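Local structure of AgaA (Rhizobium radiobacter, 6HLX) at residues Ile340-Gln343 and Ser344-Lys348; Ser268-Ile271 and Asn272-Asn276. The protein binds the opine agropinic acid as the periplasmic solute-binding protein of an ABC transporter, probably handing it on for import into the bacterium. One frame throughout, in Å; residues are numbered along the deposited sequence.

Contact 1: residues Ile340-Gln343 and Ser344-Lys348; sequences IAIQ and SELAK
Consecutive turns of one alpha-helix meet here: Ile-340 to Gln-343 pass directly into Ser-344 and its successors along the C-terminal part of helix 333-347 and on to Lys-348. The helix is the helical arm of a beta-alpha-beta crossover between strands 322-327 and 351-356. Four i to i+4 backbone bonds join the turns. The bond from Glu-345 N to Ala-341 O is close to straight, whereas the last, from Ala-347 N to Gln-343 O, stretches to 3.2 Å and bends to 145°.

On the buried side Ile-342 and Leu-346 lie alongside each other and point the same way. Ile-342 CG2, placed anti to its backbone nitrogen, meets Leu-346 CD1 at 3.8 Å; branched aliphatic chains suit this flank, where Leu-346 also packs on Ile-351 and Val-353 of the following strand and on Ile-261. Gln-343 stands between core and solvent. Its extended chain carries NE2 to the carbonyl of Val-353, tying helix to strand.

At the exposed side Ser-344 folds its hydroxyl back over the preceding turn. With chi1 at 54°, OG sits 3.0 Å from Ala-341 O and 3.3 Å from Ile-340 O, and its proton could serve either carbonyl. The neighbouring Glu-345 is buried; it is a zinc ligand in a structure of this protein, though it coordinates none here. A carboxylate suits the place because its two oxygens take different donors: OE2 accepts from the backbone N of Asp-266, while Lys-348 NZ forms a salt bridge with Glu-345 OE1 at 3.2 Å, approaching on the syn side but 33° out of the carboxylate plane.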
loop_
_atom_site.group_PDB
_atom_site.type_symbol
_atom_site.label_atom_id
_atom_site.label_comp_id
_atom_site.label_asym_id
_atom_site.label_seq_id
_atom_site.Cartn_x
_atom_site.Cartn_y
_atom_site.Cartn_z
ATOM N N ILE A 340 -3.651 -1.321 -21.677
ATOM C CA ILE A 340 -4.116 -1.504 -23.061
ATOM C C ILE A 340 -5.423 -0.723 -23.292
ATOM O O ILE A 340 -5.543 -0.008 -24.294
ATOM C CB ILE A 340 -4.260 -3.011 -23.406
ATOM C CG1 ILE A 340 -2.862 -3.670 -23.523
ATOM C CG2 ILE A 340 -5.108 -3.228 -24.683
ATOM C CD1 ILE A 340 -2.869 -5.228 -23.520
ATOM N N ALA A 341 -6.364 -0.814 -22.338
ATOM C CA ALA A 341 -7.638 -0.084 -22.437
ATOM C C ALA A 341 -7.397 1.429 -22.452
ATOM O O ALA A 341 -7.970 2.126 -23.296
ATOM C CB ALA A 341 -8.558 -0.471 -21.287
ATOM N N ILE A 342 -6.498 1.931 -21.572
ATOM C CA ILE A 342 -6.174 3.367 -21.527
ATOM C C ILE A 342 -5.585 3.829 -22.869
ATOM O O ILE A 342 -5.983 4.870 -23.392
ATOM C CB ILE A 342 -5.269 3.703 -20.306
ATOM C CG1 ILE A 342 -6.085 3.521 -18.999
ATOM C CG2 ILE A 342 -4.673 5.146 -20.405
ATOM C CD1 ILE A 342 -5.271 3.510 -17.718
ATOM N N GLN A 343 -4.674 3.017 -23.439
ATOM C CA GLN A 343 -4.030 3.303 -24.718
ATOM C C GLN A 343 -5.074 3.453 -25.824
ATOM O O GLN A 343 -5.009 4.417 -26.584
ATOM C CB GLN A 343 -3.047 2.173 -25.062
ATOM C CG GLN A 343 -2.354 2.341 -26.413
ATOM C CD GLN A 343 -1.548 1.122 -26.745
ATOM O OE1 GLN A 343 -2.049 -0.013 -26.720
ATOM N NE2 GLN A 343 -0.285 1.331 -27.067
ATOM N N SER A 344 -6.025 2.504 -25.923
ATOM C CA SER A 344 -7.045 2.567 -26.976
ATOM C C SER A 344 -8.038 3.706 -26.748
ATOM O O SER A 344 -8.411 4.383 -27.707
ATOM C CB SER A 344 -7.739 1.224 -27.170
ATOM O OG SER A 344 -8.259 0.738 -25.949
ATOM N N GLU A 345 -8.402 3.968 -25.477
ATOM C CA GLU A 345 -9.312 5.077 -25.149
ATOM C C GLU A 345 -8.709 6.438 -25.486
ATOM O O GLU A 345 -9.401 7.290 -26.041
ATOM C CB GLU A 345 -9.725 5.046 -23.666
ATOM C CG GLU A 345 -10.637 3.889 -23.283
ATOM C CD GLU A 345 -11.981 3.932 -23.974
ATOM O OE1 GLU A 345 -12.163 3.197 -24.971
ATOM O OE2 GLU A 345 -12.838 4.735 -23.545
ATOM N N LEU A 346 -7.428 6.649 -25.156
ATOM C CA LEU A 346 -6.778 7.943 -25.377
ATOM C C LEU A 346 -6.425 8.209 -26.831
ATOM O O LEU A 346 -6.369 9.377 -27.228
ATOM C CB LEU A 346 -5.568 8.133 -24.465
ATOM C CG LEU A 346 -5.873 8.174 -22.952
ATOM C CD1 LEU A 346 -4.618 8.537 -22.172
ATOM C CD2 LEU A 346 -7.033 9.157 -22.611
ATOM N N ALA A 347 -6.245 7.141 -27.647
ATOM C CA ALA A 347 -6.013 7.305 -29.095
ATOM C C ALA A 347 -7.167 8.087 -29.753
ATOM O O ALA A 347 -6.937 8.814 -30.725
ATOM C CB ALA A 347 -5.881 5.948 -29.773
ATOM N N LYS A 348 -8.393 7.947 -29.201
ATOM C CA LYS A 348 -9.616 8.573 -29.714
ATOM C C LYS A 348 -9.594 10.086 -29.578
ATOM O O LYS A 348 -10.339 10.766 -30.288
ATOM C CB LYS A 348 -10.868 7.976 -29.034
ATOM C CG LYS A 348 -11.062 6.499 -29.339
ATOM C CD LYS A 348 -12.288 5.931 -28.653
ATOM C CE LYS A 348 -12.381 4.440 -28.867
ATOM N NZ LYS A 348 -13.309 3.799 -27.901
#

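Contact 2: residues Ser268-Ile271 and Asn272-Asn276; sequences SAII and NTAFN. With EDO (1,2-ethanediol), chain X.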
loop_
_atom_site.group_PDB
_atom_site.type_symbol
_atom_site.label_atom_id
_atom_site.label_comp_id
_atom_site.label_asym_id
_atom_site.label_seq_id
_atom_site.Cartn_x
_atom_site.Cartn_y
_atom_site.Cartn_z
ATOM N N SER A 268 -16.169 1.341 -18.000
ATOM C CA SER A 268 -16.625 -0.031 -18.250
ATOM C C SER A 268 -15.633 -0.786 -19.121
ATOM O O SER A 268 -15.561 -1.997 -19.008
ATOM C CB SER A 268 -18.006 -0.045 -18.897
ATOM O OG SER A 268 -18.948 0.547 -18.020
ATOM N N ALA A 269 -14.868 -0.086 -19.998
ATOM C CA ALA A 269 -13.861 -0.748 -20.842
ATOM C C ALA A 269 -12.791 -1.357 -19.945
ATOM O O ALA A 269 -12.379 -2.487 -20.181
ATOM C CB ALA A 269 -13.233 0.237 -21.823
ATOM N N ILE A 270 -12.389 -0.646 -18.876
ATOM C CA ILE A 270 -11.400 -1.193 -17.935
ATOM C C ILE A 270 -11.996 -2.373 -17.147
ATOM O O ILE A 270 -11.393 -3.443 -17.108
ATOM C CB ILE A 270 -10.809 -0.101 -17.001
ATOM C CG1 ILE A 270 -10.000 0.938 -17.826
ATOM C CG2 ILE A 270 -9.927 -0.762 -15.907
ATOM C CD1 ILE A 270 -9.622 2.173 -17.057
ATOM N N ILE A 271 -13.178 -2.177 -16.537
ATOM C CA ILE A 271 -13.844 -3.216 -15.730
ATOM C C ILE A 271 -14.054 -4.505 -16.539
ATOM O O ILE A 271 -13.717 -5.588 -16.054
ATOM C CB ILE A 271 -15.167 -2.676 -15.107
ATOM C CG1 ILE A 271 -14.876 -1.533 -14.101
ATOM C CG2 ILE A 271 -16.001 -3.806 -14.459
ATOM C CD1 ILE A 271 -16.078 -0.649 -13.756
ATOM N N ASN A 272 -14.608 -4.382 -17.762
ATOM C CA ASN A 272 -14.935 -5.535 -18.600
ATOM C C ASN A 272 -13.738 -6.221 -19.243
ATOM O O ASN A 272 -13.783 -7.438 -19.408
ATOM C CB ASN A 272 -15.991 -5.168 -19.675
ATOM C CG ASN A 272 -17.315 -4.770 -19.058
ATOM O OD1 ASN A 272 -17.662 -5.205 -17.956
ATOM N ND2 ASN A 272 -18.088 -3.927 -19.738
ATOM N N THR A 273 -12.695 -5.467 -19.638
ATOM C CA THR A 273 -11.550 -6.081 -20.329
ATOM C C THR A 273 -10.376 -6.436 -19.414
ATOM O O THR A 273 -9.544 -7.230 -19.828
ATOM C CB THR A 273 -11.057 -5.231 -21.521
ATOM O OG1 THR A 273 -10.385 -4.070 -21.036
ATOM C CG2 THR A 273 -12.176 -4.857 -22.516
ATOM N N ALA A 274 -10.283 -5.834 -18.217
ATOM C CA ALA A 274 -9.173 -6.100 -17.295
ATOM C C ALA A 274 -9.597 -6.845 -16.039
ATOM O O ALA A 274 -8.741 -7.417 -15.361
ATOM C CB ALA A 274 -8.499 -4.788 -16.908
ATOM N N PHE A 275 -10.888 -6.750 -15.662
ATOM C CA PHE A 275 -11.372 -7.337 -14.406
ATOM C C PHE A 275 -12.576 -8.281 -14.562
ATOM O O PHE A 275 -13.300 -8.528 -13.582
ATOM C CB PHE A 275 -11.681 -6.222 -13.390
ATOM C CG PHE A 275 -10.461 -5.426 -12.996
ATOM C CD1 PHE A 275 -10.076 -4.304 -13.727
ATOM C CD2 PHE A 275 -9.673 -5.817 -11.915
ATOM C CE1 PHE A 275 -8.931 -3.578 -13.369
ATOM C CE2 PHE A 275 -8.553 -5.072 -11.540
ATOM C CZ PHE A 275 -8.187 -3.964 -12.277
ATOM N N ASN A 276 -12.783 -8.819 -15.782
ATOM C CA ASN A 276 -13.854 -9.797 -16.041
ATOM C C ASN A 276 -15.258 -9.302 -15.613
ATOM O O ASN A 276 -16.103 -10.086 -15.163
ATOM C CB ASN A 276 -13.489 -11.144 -15.348
ATOM C CG ASN A 276 -14.335 -12.325 -15.761
ATOM O OD1 ASN A 276 -14.800 -13.116 -14.920
ATOM N ND2 ASN A 276 -14.574 -12.448 -17.058
HETATM C C1 EDO X . -10.141 -9.822 -17.998
HETATM O O1 EDO X . -11.385 -9.206 -18.253
HETATM C C2 EDO X . -10.356 -11.218 -17.403
HETATM O O2 EDO X . -9.107 -11.875 -17.396
#
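Thr-273 OG1 donates to Ala-269 O at 2.7 Å, the shortest link in the last turns of helix 267-274. The same carbonyl accepts the backbone bond from Thr-273 N at 3.0 Å, and the two donors reach the oxygen from opposite faces of its plane. A chi1 of 73° sets OG1 between the threonine's own N and carbonyl carbon, which turns the hydroxyl back toward the preceding turn. Threonine suits this exposed site because its hydroxyl can bond to its own helix.

Next to this double grip, Asn-272 N and Ala-274 N donate to Ser-268 O and Ile-270 O. The pattern then fades: Phe-275 N makes only a weak bond to Ile-271 O, 3.1 Å long with 135° at the hydrogen, and Phe-275 is the first residue to leave helical geometry. On the buried side Ile-270 and Phe-275 run side by side. Ile-270 CG2 touches the ring edge in its plane, 3.9 Å from Phe-275 CE1, so a methyl branch abuts the rim of the flat ring.

Past the helix end, the positive phi of Asn-276 (54°), which asparagine tolerates well, turns the chain out of the helix toward Gly-277, whose backbone bonds with that of Ile-271. Asn-276 N donates to O1 of a 1,2-ethanediol, probably from the crystallisation liquor, at 2.9 Å. At the other end, the carboxylate of Asp-266 accepts from Ala-269 N and more weakly from Ser-268 N, holding the first turn.

Ile-270, Ile-271 and Phe-275 all press on Met-450 of strand 446-451, while Ala-274, small enough for a close approach, rests on Asn-337 and Thr-338 of helix 333-347, where the Phe-275 ring also meets that of Phe-334.

How the contacts relate
Contacts 1 and 2 lie on neighbouring helices, 333-347 and 267-274, with their centres about 13 Å apart. The small Ala-341 is a main point of touch: its CB lies 4.0 Å from both Ile-270 CG1 and Thr-273 OG1, an aliphatic branch and a hydroxyl of the facing helix. Ile-342 CG1 adds a looser touch, 4.3 Å from Ile-270 CD1, and the side chains of Ala-269 and Glu-345 approach to about 4 Å. Asp-266 links them again, its backbone N serving Glu-345 and its carboxylate the start of helix 267-274. A bound zinc ion lies about 4 Å from the Glu-345 side chain, and one lies equally near that of Ser-268, too far for coordination. Agropinic acid, about 12 Å from the nearest side-chain atom of Ile-342, does not touch contact 1.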